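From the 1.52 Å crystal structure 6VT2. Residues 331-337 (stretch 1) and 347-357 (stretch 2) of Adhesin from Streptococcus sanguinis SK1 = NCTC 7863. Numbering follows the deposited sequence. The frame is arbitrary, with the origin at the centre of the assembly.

Stretch 1, residues 331-337: NPGSLTG
Stretch 2, residues 347-357: SEKTAIEEKVR

Residues 347-357 form continuous helix, phi/psi near -65/-40, while 331-335 run extended beside it, broken at Gly 333 (-72/-22), and enter a strand at Thr 336 (-111/127). The segments run antiparallel: CA atoms pair Pro 332 with Val 356 at 4.9 Å and Thr 336 with Ile 352 at 6.2 Å.

The polar rule is a single lysine reaching along the loop. Lys 355, chi1 m and then t throughout, carries NZ to three oxygens of consecutive residues: 2.9 Å to Ser 334 OG (chi1 p), 2.8 Å to Leu 335 O and 3.3 Å to Thr 336 OG1, the last two weak hydrogen bonds. Leu 335 thus contributes its carbonyl while its CB points away.

Packing flanks that reach. Pro 332, C-gamma endo, sets CB 3.7 Å from Lys 355 CB and CD 4.2 Å from Val 356 CG2 (chi1 t). Thr 336, chi1 m, points toward the helix: its CB lies 3.6 Å from Ile 352 CG1 (chi m, t) and its CG2 3.8 Å from Ala 351 CB.

Water completes the contact near both ends. One accepts from Gly 333 N (3.0 Å) and donates to Lys 355 O (2.7 Å); another donates to Gly 337 O (3.2 Å) and Glu 348 OE1 (2.7 Å).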

ATOM      1  N   ASN A 331     -48.827  -6.110  -5.672  1.00 14.19           N
ATOM      2  CA  ASN A 331     -50.249  -6.189  -5.862  1.00 14.62           C
ATOM      3  C   ASN A 331     -50.923  -4.971  -5.282  1.00 11.42           C
ATOM      4  O   ASN A 331     -50.396  -4.332  -4.382  1.00 17.68           O
ATOM      5  CB  ASN A 331     -50.761  -7.442  -5.191  1.00 13.63           C
ATOM      6  CG  ASN A 331     -50.167  -8.669  -5.784  1.00 17.76           C
ATOM      7  OD1 ASN A 331     -49.690  -9.578  -5.078  1.00 30.91           O
ATOM      8  ND2 ASN A 331     -50.167  -8.724  -7.076  1.00 14.54           N
ATOM      9  N   PRO A 332     -52.109  -4.641  -5.759  1.00 12.75           N
ATOM     10  CA  PRO A 332     -52.844  -3.507  -5.182  1.00 15.45           C
ATOM     11  C   PRO A 332     -53.275  -3.762  -3.749  1.00 16.10           C
ATOM     12  O   PRO A 332     -53.442  -4.900  -3.311  1.00 12.88           O
ATOM     13  CB  PRO A 332     -54.057  -3.361  -6.102  1.00 18.75           C
ATOM     14  CG  PRO A 332     -54.201  -4.593  -6.743  1.00 16.49           C
ATOM     15  CD  PRO A 332     -52.832  -5.271  -6.870  1.00 11.75           C
ATOM     16  N   GLY A 333     -53.405  -2.670  -3.011  1.00 13.96           N
ATOM     17  CA  GLY A 333     -53.658  -2.759  -1.599  1.00 12.64           C
ATOM     18  C   GLY A 333     -55.051  -3.227  -1.286  1.00 13.35           C
ATOM     19  O   GLY A 333     -55.276  -3.796  -0.219  1.00 17.91           O
ATOM     20  N   SER A 334     -55.963  -3.067  -2.226  1.00 12.09           N
ATOM     21  CA  SER A 334     -57.309  -3.592  -2.085  1.00 11.01           C
ATOM     22  C   SER A 334     -57.778  -4.045  -3.453  1.00 10.74           C
ATOM     23  O   SER A 334     -57.247  -3.643  -4.497  1.00 12.06           O
ATOM     24  CB  SER A 334     -58.292  -2.578  -1.493  1.00 17.73           C
ATOM     25  OG  SER A 334     -58.377  -1.475  -2.326  1.00 17.38           O
ATOM     26  N   LEU A 335     -58.729  -4.965  -3.419  1.00  9.70           N
ATOM     27  CA  LEU A 335     -59.425  -5.357  -4.624  1.00 11.75           C
ATOM     28  C   LEU A 335     -60.398  -4.270  -5.010  1.00 12.24           C
ATOM     29  O   LEU A 335     -60.735  -3.397  -4.226  1.00 12.25           O
ATOM     30  CB  LEU A 335     -60.161  -6.664  -4.418  1.00  9.64           C
ATOM     31  CG  LEU A 335     -59.329  -7.799  -3.874  1.00  9.60           C
ATOM     32  CD1 LEU A 335     -60.227  -9.000  -3.678  1.00 13.15           C
ATOM     33  CD2 LEU A 335     -58.184  -8.154  -4.799  1.00  9.54           C
ATOM     34  N   THR A 336     -60.784  -4.290  -6.278  1.00 11.45           N
ATOM     35  CA  THR A 336     -61.749  -3.362  -6.845  1.00 11.03           C
ATOM     36  C   THR A 336     -63.023  -4.115  -7.179  1.00 10.45           C
ATOM     37  O   THR A 336     -62.976  -5.171  -7.811  1.00  9.66           O
ATOM     38  CB  THR A 336     -61.185  -2.730  -8.097  1.00 12.39           C
ATOM     39  OG1 THR A 336     -60.036  -1.967  -7.695  1.00 15.31           O
ATOM     40  CG2 THR A 336     -62.118  -1.829  -8.797  1.00 11.87           C
ATOM     41  N   GLY A 337     -64.143  -3.615  -6.674  1.00 11.97           N
ATOM     42  CA  GLY A 337     -65.416  -4.274  -6.908  1.00 11.44           C
ATOM     43  C   GLY A 337     -65.764  -4.194  -8.365  1.00 11.66           C
ATOM     44  O   GLY A 337     -65.711  -3.119  -8.970  1.00 13.14           O
ATOM     45  N   SER A 347     -64.674   2.263 -15.947  1.00 15.18           N
ATOM     46  CA  SER A 347     -64.378   2.811 -14.635  1.00 16.51           C
ATOM     47  C   SER A 347     -63.698   1.772 -13.738  1.00 16.20           C
ATOM     48  O   SER A 347     -62.832   2.127 -12.921  1.00 14.96           O
ATOM     49  CB  SER A 347     -65.641   3.362 -13.966  1.00 19.11           C
ATOM     50  OG  SER A 347     -66.592   2.351 -13.802  1.00 24.18           O
ATOM     51  N   GLU A 348     -64.099   0.504 -13.841  1.00 13.69           N
ATOM     52  CA  GLU A 348     -63.456  -0.499 -13.017  1.00 13.09           C
ATOM     53  C   GLU A 348     -61.999  -0.678 -13.409  1.00 13.28           C
ATOM     54  O   GLU A 348     -61.133  -0.808 -12.545  1.00 14.35           O
ATOM     55  CB  GLU A 348     -64.233  -1.797 -13.120  1.00 13.88           C
ATOM     56  CG  GLU A 348     -65.591  -1.778 -12.343  1.00 14.96           C
ATOM     57  CD  GLU A 348     -66.583  -2.808 -12.884  1.00 15.68           C
ATOM     58  OE1 GLU A 348     -67.676  -2.957 -12.259  1.00 15.52           O
ATOM     59  OE2 GLU A 348     -66.278  -3.538 -13.859  1.00 14.38           O
ATOM     60  N   LYS A 349     -61.726  -0.675 -14.707  1.00 10.91           N
ATOM     61  CA  LYS A 349     -60.350  -0.769 -15.184  1.00 11.12           C
ATOM     62  C   LYS A 349     -59.537   0.411 -14.700  1.00 12.60           C
ATOM     63  O   LYS A 349     -58.395   0.247 -14.272  1.00 12.51           O
ATOM     64  CB  LYS A 349     -60.336  -0.837 -16.699  1.00 12.81           C
ATOM     65  CG  LYS A 349     -60.826  -2.103 -17.270  1.00 13.17           C
ATOM     66  CD  LYS A 349     -60.878  -2.086 -18.830  1.00 14.27           C
ATOM     67  CE  LYS A 349     -61.266  -3.409 -19.360  1.00 15.74           C
ATOM     68  NZ  LYS A 349     -61.355  -3.353 -20.820  1.00 22.01           N
ATOM     69  N   THR A 350     -60.082   1.608 -14.798  1.00 13.78           N
ATOM     70  CA  THR A 350     -59.384   2.790 -14.308  1.00 14.77           C
ATOM     71  C   THR A 350     -59.062   2.693 -12.835  1.00 12.34           C
ATOM     72  O   THR A 350     -57.945   3.033 -12.415  1.00 14.15           O
ATOM     73  CB  THR A 350     -60.240   4.019 -14.596  1.00 16.20           C
ATOM     74  OG1 THR A 350     -60.448   4.065 -16.011  1.00 20.24           O
ATOM     75  CG2 THR A 350     -59.527   5.248 -14.182  1.00 21.56           C
ATOM     76  N   ALA A 351     -60.010   2.215 -12.029  1.00 11.91           N
ATOM     77  CA  ALA A 351     -59.759   2.126 -10.609  1.00 12.35           C
ATOM     78  C   ALA A 351     -58.662   1.124 -10.316  1.00 11.67           C
ATOM     79  O   ALA A 351     -57.855   1.344  -9.403  1.00 13.13           O
ATOM     80  CB  ALA A 351     -61.032   1.698  -9.874  1.00 13.60           C
ATOM     81  N   ILE A 352     -58.639   0.005 -11.056  1.00 11.28           N
ATOM     82  CA  ILE A 352     -57.604  -1.010 -10.846  1.00  9.59           C
ATOM     83  C   ILE A 352     -56.250  -0.448 -11.219  1.00 10.40           C
ATOM     84  O   ILE A 352     -55.246  -0.610 -10.500  1.00 12.12           O
ATOM     85  CB  ILE A 352     -57.918  -2.293 -11.628  1.00 10.54           C
ATOM     86  CG1 ILE A 352     -59.059  -3.064 -10.974  1.00 12.08           C
ATOM     87  CG2 ILE A 352     -56.696  -3.176 -11.697  1.00 11.82           C
ATOM     88  CD1 ILE A 352     -59.594  -4.117 -11.870  1.00 12.59           C
ATOM     89  N   GLU A 353     -56.205   0.198 -12.376  1.00 11.90           N
ATOM     90  CA  GLU A 353     -54.935   0.726 -12.810  1.00 11.28           C
ATOM     91  C   GLU A 353     -54.382   1.674 -11.755  1.00 12.38           C
ATOM     92  O   GLU A 353     -53.191   1.623 -11.462  1.00 13.11           O
ATOM     93  CB  GLU A 353     -55.058   1.425 -14.145  1.00 13.07           C
ATOM     94  CG  GLU A 353     -53.666   1.831 -14.643  1.00 12.32           C
ATOM     95  CD  GLU A 353     -53.627   2.600 -15.928  1.00 34.87           C
ATOM     96  OE1 GLU A 353     -52.651   3.382 -16.082  1.00 32.96           O
ATOM     97  OE2 GLU A 353     -54.544   2.429 -16.767  1.00 41.78           O
ATOM     98  N   GLU A 354     -55.236   2.497 -11.134  1.00 12.52           N
ATOM     99  CA  GLU A 354     -54.756   3.464 -10.149  1.00 15.92           C
ATOM    100  C   GLU A 354     -54.194   2.756  -8.926  1.00 15.10           C
ATOM    101  O   GLU A 354     -53.187   3.183  -8.346  1.00 13.14           O
ATOM    102  CB  GLU A 354     -55.883   4.424  -9.748  1.00 18.64           C
ATOM    103  CG  GLU A 354     -55.586   5.287  -8.560  1.00 23.19           C
ATOM    104  CD  GLU A 354     -54.292   6.064  -8.720  1.00 25.60           C
ATOM    105  OE1 GLU A 354     -53.719   6.462  -7.669  1.00 26.13           O
ATOM    106  OE2 GLU A 354     -53.864   6.293  -9.885  1.00 21.49           O
ATOM    107  N   LYS A 355     -54.840   1.693  -8.502  1.00 11.59           N
ATOM    108  CA  LYS A 355     -54.352   0.984  -7.336  1.00 11.17           C
ATOM    109  C   LYS A 355     -53.053   0.269  -7.638  1.00 11.33           C
ATOM    110  O   LYS A 355     -52.171   0.194  -6.768  1.00 12.49           O
ATOM    111  CB  LYS A 355     -55.372  -0.017  -6.863  1.00 12.48           C
ATOM    112  CG  LYS A 355     -56.663   0.612  -6.288  1.00 12.89           C
ATOM    113  CD  LYS A 355     -57.635  -0.426  -5.790  1.00 16.13           C
ATOM    114  CE  LYS A 355     -58.859   0.229  -5.312  1.00 18.61           C
ATOM    115  NZ  LYS A 355     -59.846  -0.741  -4.688  1.00 23.35           N
ATOM    116  N   VAL A 356     -52.948  -0.289  -8.853  1.00 12.33           N
ATOM    117  CA  VAL A 356     -51.696  -0.943  -9.226  1.00 10.39           C
ATOM    118  C   VAL A 356     -50.578   0.085  -9.345  1.00 10.43           C
ATOM    119  O   VAL A 356     -49.474  -0.134  -8.821  1.00 11.85           O
ATOM    120  CB  VAL A 356     -51.865  -1.738 -10.525  1.00 11.00           C
ATOM    121  CG1 VAL A 356     -50.535  -2.191 -11.006  1.00 15.12           C
ATOM    122  CG2 VAL A 356     -52.774  -2.883 -10.353  1.00 12.73           C
ATOM    123  N   ARG A 357     -50.897   1.250  -9.896  1.00 12.71           N
ATOM    124  CA  ARG A 357     -49.926   2.327 -10.021  1.00 13.71           C
ATOM    125  C   ARG A 357     -49.421   2.732  -8.652  1.00 13.74           C
ATOM    126  O   ARG A 357     -48.196   2.782  -8.403  1.00 15.14           O
ATOM    127  CB  ARG A 357     -50.588   3.499 -10.744  1.00 15.10           C
ATOM    128  CG  ARG A 357     -49.638   4.697 -11.028  1.00 16.60           C
ATOM    129  CD  ARG A 357     -50.420   6.003 -11.108  1.00 14.25           C
ATOM    130  NE  ARG A 357     -51.017   6.346  -9.817  1.00 16.00           N
ATOM    131  CZ  ARG A 357     -50.345   6.722  -8.724  1.00 20.24           C
ATOM    132  NH1 ARG A 357     -49.019   6.843  -8.736  1.00 19.63           N
ATOM    133  NH2 ARG A 357     -51.010   6.970  -7.601  1.00 19.93           N
TER
HETATM  134  O   HOH W   1     -52.732  -0.012  -4.162  1.00 17.17           O
HETATM  135  O   HOH W   2     -68.307  -1.589 -10.008  1.00 25.58           O